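Local coordinates for protein putative oxidoreductase with NAD(P)-binding Rossmann-fold domain (Clostridium difficile, PDB 3UUW) that is of unconfirmed function but probably acts as an NAD(P)-dependent oxidoreductase of the GFO/IDH/MocA family, pairing a Rossmann-fold domain with a mixed beta-sheet domain, at residues A21-P24 and I25-S29; A259-I263 and L264-G268; G268-D271 and I272-F276. One frame throughout, in Å; residues are numbered along the deposited sequence.

Interaction 1: A21-P24 and I25-S29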
# COMPACT_ATOMS: atom_id res chain seq x y z
N ALA A 21 8.70 18.55 20.42
CA ALA A 21 7.30 18.13 20.72
C ALA A 21 6.42 19.16 21.40
O ALA A 21 5.17 19.00 21.39
CB ALA A 21 7.31 16.86 21.59
N TYR A 22 7.04 20.18 22.03
CA TYR A 22 6.29 21.19 22.79
C TYR A 22 6.47 22.62 22.35
O TYR A 22 5.47 23.30 22.07
CB TYR A 22 6.54 21.03 24.28
CG TYR A 22 6.01 19.72 24.78
CD1 TYR A 22 4.66 19.57 25.06
CD2 TYR A 22 6.84 18.61 24.88
CE1 TYR A 22 4.15 18.35 25.52
CE2 TYR A 22 6.34 17.38 25.32
CZ TYR A 22 5.00 17.25 25.63
OH TYR A 22 4.49 16.04 26.07
N LEU A 23 7.73 23.09 22.26
CA LEU A 23 8.02 24.46 21.84
C LEU A 23 7.33 24.81 20.52
O LEU A 23 6.73 25.90 20.42
CB LEU A 23 9.53 24.73 21.81
CG LEU A 23 10.14 24.99 23.19
CD1 LEU A 23 11.65 24.89 23.19
CD2 LEU A 23 9.67 26.36 23.73
N PRO A 24 7.36 23.89 19.53
CA PRO A 24 6.73 24.31 18.26
C PRO A 24 5.25 24.65 18.36
O PRO A 24 4.75 25.43 17.56
CB PRO A 24 6.96 23.10 17.35
CG PRO A 24 8.25 22.50 17.87
CD PRO A 24 8.07 22.60 19.36
N ILE A 25 4.55 24.09 19.33
CA ILE A 25 3.13 24.43 19.50
C ILE A 25 2.91 25.56 20.53
O ILE A 25 2.11 26.49 20.29
CB ILE A 25 2.26 23.19 19.80
CG1 ILE A 25 2.86 22.35 20.90
CG2 ILE A 25 2.10 22.38 18.54
CD1 ILE A 25 2.25 20.94 21.06
N LEU A 26 3.65 25.52 21.64
CA LEU A 26 3.41 26.45 22.72
C LEU A 26 3.94 27.85 22.45
O LEU A 26 3.47 28.80 23.06
CB LEU A 26 3.96 25.90 24.04
CG LEU A 26 3.27 24.65 24.57
CD1 LEU A 26 4.02 24.13 25.78
CD2 LEU A 26 1.76 24.92 24.89
N THR A 27 4.89 27.97 21.52
CA THR A 27 5.43 29.28 21.19
C THR A 27 4.48 30.11 20.34
O THR A 27 4.74 31.31 20.16
CB THR A 27 6.82 29.18 20.54
OG1 THR A 27 6.74 28.34 19.39
CG2 THR A 27 7.84 28.62 21.55
N LYS A 28 3.42 29.48 19.80
CA LYS A 28 2.28 30.18 19.20
C LYS A 28 1.30 30.26 20.38
O LYS A 28 0.43 29.39 20.58
CB LYS A 28 1.71 29.43 18.01
CG LYS A 28 0.59 30.17 17.32
CD LYS A 28 0.04 29.35 16.18
CE LYS A 28 -1.03 30.12 15.47
NZ LYS A 28 -0.49 31.34 14.84
N SER A 29 1.51 31.28 21.19
CA SER A 29 0.90 31.34 22.51
C SER A 29 -0.45 32.02 22.46
O SER A 29 -0.57 33.17 22.84
CB SER A 29 1.87 32.05 23.46
OG SER A 29 3.18 31.46 23.37
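Tyr22 and Leu23 meet Leu26 and Thr27 in a local contact on the last turns of helix 16-26, the first helix of the Rossmann-fold domain, within the beta-alpha-beta unit that links strands 8-12 and 33-38. Pro24 has no N-H to give to the turn before it, and the helix is kinked there. Downstream, the carbonyl of Tyr22 accepts two backbone bonds: Leu26 N lies 2.9 Å from Tyr22 O, nearly along the C=O axis, while Ile25 N comes from above the carbonyl plane at 3.0 Å from the same Tyr22 O. Ala21 O, by contrast, is buried without a hydrogen-bond partner in the model; Ile25 CD1 lies 3.5 Å from Ala21 O. Leu23 O is also gripped twice. Thr27 N donates to it at 3.0 Å, and Thr27 OG1 reaches Leu23 O at 2.6 Å from the opposite face of the carbonyl plane. With chi1 at 56°, the threonine hydroxyl folds back between its own N and carbonyl carbon, and CG2 touches Leu23 CD2 at 3.6 Å, the two side chains meeting at a slant. Tyr22 directs its phenol off the helix, where OH bonds Tyr94 and Asp96 and the ring stacks on His73. Ser29 OG donates to Leu26 O at 2.7 Å and also bonds Arg53 of the second subunit. Near the C-terminal end of helix 16-26, Tyr22 O and Leu23 O thus each satisfy two donors, with the Thr27 methyl against Leu23.

Interaction 2: A259-I263 and L264-G268; sequences AWVNI and LKQKG
Val261 starts the approach to an N-capped helix, the short helix 263-267 that follows the loop after strand 251-256. Its CG1 rests against two methylenes of the first turn, 3.7 Å from Lys265 CG and 3.8 Å from Gln266 CG. The carbonyl of Val261 is taken by the amide of Gln266: NE2 donates to Val261 O at 3.1 Å, coming in tilted 34° from the carbonyl plane. Gln266 OE1, at the other end of that amide, is held by Asn242. Asn262 is the N-cap. A chi1 of 77° sets its CG between the backbone N and carbonyl carbon, and OD1 turns in over the helix start. Lys265 N bonds OD1 of Asn262 at 2.9 Å from above the side-chain carbonyl plane, and Leu264 N adds a weak bond to the same oxygen. The backbone carbonyl of Asn262 receives Gln266 N, while its ND2 turns to Glu270, beyond the cap. Ile263 opens the helix proper; its CG2 faces the Gln266 amide, and its side chain runs beside that of Lys267, both pointing the same way. Lys267 carries its ammonium across the subunit interface to the carbonyl of Ala259 in the second subunit and to a cation-pi contact with Trp260 of that subunit. Nearer the backbone, Lys267 CG passes 3.2 Å from Ile263 O, the oxygen that accepts the bond from Lys267 N.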
# COMPACT_ATOMS: atom_id res chain seq x y z
N ALA A 259 -3.03 16.98 4.42
CA ALA A 259 -1.76 17.56 3.94
C ALA A 259 -1.20 18.68 4.81
O ALA A 259 0.02 18.90 4.80
CB ALA A 259 -1.94 18.05 2.51
N TRP A 260 -2.06 19.39 5.54
CA TRP A 260 -1.63 20.49 6.39
C TRP A 260 -1.80 20.22 7.90
O TRP A 260 -1.74 21.14 8.73
CB TRP A 260 -2.32 21.78 5.93
CG TRP A 260 -1.79 22.19 4.61
CD1 TRP A 260 -2.33 21.95 3.40
CD2 TRP A 260 -0.54 22.85 4.38
NE1 TRP A 260 -1.51 22.44 2.40
CE2 TRP A 260 -0.41 23.00 2.99
CE3 TRP A 260 0.46 23.33 5.21
CZ2 TRP A 260 0.71 23.63 2.42
CZ3 TRP A 260 1.57 23.95 4.63
CH2 TRP A 260 1.68 24.09 3.27
N VAL A 261 -1.96 18.93 8.26
CA VAL A 261 -2.04 18.54 9.67
C VAL A 261 -0.59 18.38 10.14
O VAL A 261 0.13 17.50 9.66
CB VAL A 261 -2.87 17.26 9.84
CG1 VAL A 261 -2.88 16.80 11.31
CG2 VAL A 261 -4.30 17.53 9.35
N ASN A 262 -0.17 19.24 11.05
CA ASN A 262 1.21 19.21 11.52
C ASN A 262 1.48 17.95 12.35
O ASN A 262 0.56 17.29 12.84
CB ASN A 262 1.55 20.51 12.24
CG ASN A 262 0.99 20.60 13.65
OD1 ASN A 262 1.42 19.87 14.53
ND2 ASN A 262 0.03 21.53 13.88
N ILE A 263 2.75 17.57 12.46
CA ILE A 263 3.06 16.30 13.10
C ILE A 263 2.71 16.27 14.60
O ILE A 263 2.44 15.19 15.15
CB ILE A 263 4.52 15.83 12.84
CG1 ILE A 263 5.52 16.70 13.57
CG2 ILE A 263 4.82 15.72 11.29
CD1 ILE A 263 6.92 16.12 13.51
N LEU A 264 2.67 17.42 15.26
CA LEU A 264 2.36 17.43 16.70
C LEU A 264 0.86 17.26 16.92
O LEU A 264 0.42 16.70 17.92
CB LEU A 264 2.90 18.69 17.35
CG LEU A 264 4.42 18.83 17.18
CD1 LEU A 264 4.93 20.09 17.89
CD2 LEU A 264 5.14 17.57 17.71
N LYS A 265 0.10 17.75 15.96
CA LYS A 265 -1.33 17.51 15.94
C LYS A 265 -1.55 16.02 15.70
O LYS A 265 -2.37 15.37 16.37
CB LYS A 265 -1.99 18.34 14.85
CG LYS A 265 -3.50 18.12 14.72
CD LYS A 265 -4.30 18.66 15.90
CE LYS A 265 -5.78 18.57 15.65
NZ LYS A 265 -6.57 19.17 16.78
N GLN A 266 -0.83 15.45 14.73
CA GLN A 266 -0.95 14.02 14.43
C GLN A 266 -0.69 13.15 15.63
O GLN A 266 -1.42 12.21 15.86
CB GLN A 266 0.03 13.58 13.34
CG GLN A 266 -0.16 14.19 11.98
CD GLN A 266 1.00 13.83 11.05
OE1 GLN A 266 1.75 12.89 11.31
NE2 GLN A 266 1.21 14.64 10.01
N LYS A 267 0.36 13.47 16.39
CA LYS A 267 0.80 12.58 17.47
C LYS A 267 0.06 12.81 18.77
O LYS A 267 0.18 12.01 19.69
CB LYS A 267 2.29 12.75 17.70
CG LYS A 267 3.15 12.37 16.49
CD LYS A 267 4.57 12.78 16.74
CE LYS A 267 5.48 12.74 15.52
NZ LYS A 267 5.47 11.39 14.84
N GLY A 268 -0.75 13.87 18.85
CA GLY A 268 -1.52 14.14 20.06
C GLY A 268 -0.92 15.19 20.98
O GLY A 268 -1.54 15.59 21.96

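Interaction 3: G268-D271 and I272-F276; sequences GFED and ISNHF
Gly268 and Ile272 open a run of helical backbone bonds at the start of helix 269-281: Ile272 N donates to Gly268 O at 3.0 Å, and Ser273, Asn274 and His275 in turn donate to Phe269, Glu270 and Asp271. Gly268 is both the first residue to leave the preceding helix and the N-cap of this one; its positive phi of 99° is one that glycine takes readily. Ser273 doubles the grip on Phe269 O. Its hydroxyl OG donates at 2.8 Å to Phe269 O, tilted modestly from the carbonyl plane, while Ser273 N approaches the same oxygen from above that plane. A chi1 of -58° places OG beside the serine's own backbone N and lets the side chain fold back on the preceding turn. Ile272 brings CG2 over the same turn, 3.3 Å from Gly268 O and 3.4 Å from Phe269 O. Glu270 and Asn274 lie side by side, pointing the same way, with Glu270 CG 3.8 Å from Asn274 ND2 and their carboxylate and amide planes 76° apart; Glu270 OE2 bonds Asn262 ND2 instead. A water links the amide to Asp271: it accepts from Asn274 ND2 at 2.8 Å and donates to Asp271 OD1 at 2.6 Å, an oxygen that also forms a salt bridge with Lys265. Around the helix, Phe269 packs on Ala21 and sets its ring edge-to-face with that of Tyr22, on helix 16-26. Ser273 leans on Tyr22 and Ile25 of that same helix. Ile272 and Phe276 face the parallel sheet, both touching Met121 of strand 120-122; Ile272 also meets Tyr94 of strand 92-95, and Phe276 stacks edge-to-face with Phe71 of strand 69-72.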
# COMPACT_ATOMS: atom_id res chain seq x y z
N GLY A 268 -0.75 13.87 18.85
CA GLY A 268 -1.52 14.14 20.06
C GLY A 268 -0.92 15.19 20.98
O GLY A 268 -1.54 15.59 21.96
N PHE A 269 0.29 15.65 20.68
CA PHE A 269 0.95 16.65 21.53
C PHE A 269 0.19 17.98 21.52
O PHE A 269 0.12 18.67 22.54
CB PHE A 269 2.39 16.88 21.11
CG PHE A 269 3.29 15.73 21.42
CD1 PHE A 269 3.68 15.47 22.73
CD2 PHE A 269 3.71 14.86 20.42
CE1 PHE A 269 4.50 14.42 23.04
CE2 PHE A 269 4.53 13.78 20.71
CZ PHE A 269 4.93 13.54 22.02
N GLU A 270 -0.34 18.37 20.36
CA GLU A 270 -1.07 19.61 20.28
C GLU A 270 -2.33 19.59 21.13
O GLU A 270 -2.57 20.50 21.95
CB GLU A 270 -1.37 19.97 18.79
CG GLU A 270 -2.12 21.24 18.63
CD GLU A 270 -2.14 21.76 17.19
OE1 GLU A 270 -3.09 22.48 16.85
OE2 GLU A 270 -1.21 21.48 16.44
N ASP A 271 -3.11 18.53 21.02
CA ASP A 271 -4.36 18.48 21.74
C ASP A 271 -4.16 18.27 23.24
O ASP A 271 -4.89 18.86 24.05
CB ASP A 271 -5.29 17.47 21.13
CG ASP A 271 -5.77 17.91 19.74
OD1 ASP A 271 -5.95 19.15 19.54
OD2 ASP A 271 -5.95 17.05 18.87
N ILE A 272 -3.16 17.48 23.62
CA ILE A 272 -2.94 17.23 25.05
C ILE A 272 -2.48 18.52 25.73
O ILE A 272 -2.90 18.83 26.84
CB ILE A 272 -1.98 16.06 25.34
CG1 ILE A 272 -2.15 15.61 26.80
CG2 ILE A 272 -0.48 16.39 25.01
CD1 ILE A 272 -1.38 14.35 27.14
N SER A 273 -1.60 19.27 25.07
CA SER A 273 -1.07 20.50 25.66
C SER A 273 -2.22 21.53 25.78
O SER A 273 -2.36 22.21 26.82
CB SER A 273 0.12 21.03 24.85
OG SER A 273 1.17 20.04 24.79
N ASN A 274 -3.03 21.66 24.73
CA ASN A 274 -4.14 22.59 24.78
C ASN A 274 -5.21 22.20 25.79
O ASN A 274 -5.84 23.05 26.42
CB ASN A 274 -4.74 22.80 23.40
CG ASN A 274 -3.80 23.59 22.47
OD1 ASN A 274 -2.98 24.38 22.93
ND2 ASN A 274 -3.94 23.38 21.17
N HIS A 275 -5.43 20.90 25.96
CA HIS A 275 -6.35 20.41 26.94
C HIS A 275 -5.88 20.76 28.35
O HIS A 275 -6.69 21.18 29.17
CB HIS A 275 -6.53 18.91 26.80
CG HIS A 275 -7.59 18.35 27.69
ND1 HIS A 275 -8.89 18.80 27.66
CD2 HIS A 275 -7.54 17.40 28.65
CE1 HIS A 275 -9.60 18.13 28.55
NE2 HIS A 275 -8.81 17.27 29.16
N PHE A 276 -4.60 20.59 28.63
CA PHE A 276 -4.02 20.98 29.93
C PHE A 276 -4.38 22.42 30.26
O PHE A 276 -4.84 22.72 31.36
CB PHE A 276 -2.48 20.78 29.93
CG PHE A 276 -1.80 21.21 31.19
CD1 PHE A 276 -1.93 20.46 32.37
CD2 PHE A 276 -1.00 22.34 31.21
CE1 PHE A 276 -1.28 20.87 33.55
CE2 PHE A 276 -0.35 22.73 32.38
CZ PHE A 276 -0.49 21.99 33.54
O HOH W 1 -5.95 21.61 20.27

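Interactions 2 and 3 share Gly268, the junction between helices 263-267 and 269-281. Their polar ends also lock together: Lys265 NZ forms a salt bridge with Asp271 OD1 at 2.8 Å, and Asn262 ND2 probably bonds Glu270 OE2 at 2.8 Å, tying the N-cap to the next helix. Interaction 1, about 10 Å from interaction 3 and 13 Å from interaction 2 between centres, packs against both. Leu264 CD1 lies 3.7 Å from Pro24 CB, and Ile25 CD1 lies 3.4 Å from Phe269 O. Leu23 touches what may be a Rossmann-type glycine-rich motif, consistent with a nucleotide site nearby. Interactions 1 and 2 also touch the second subunit.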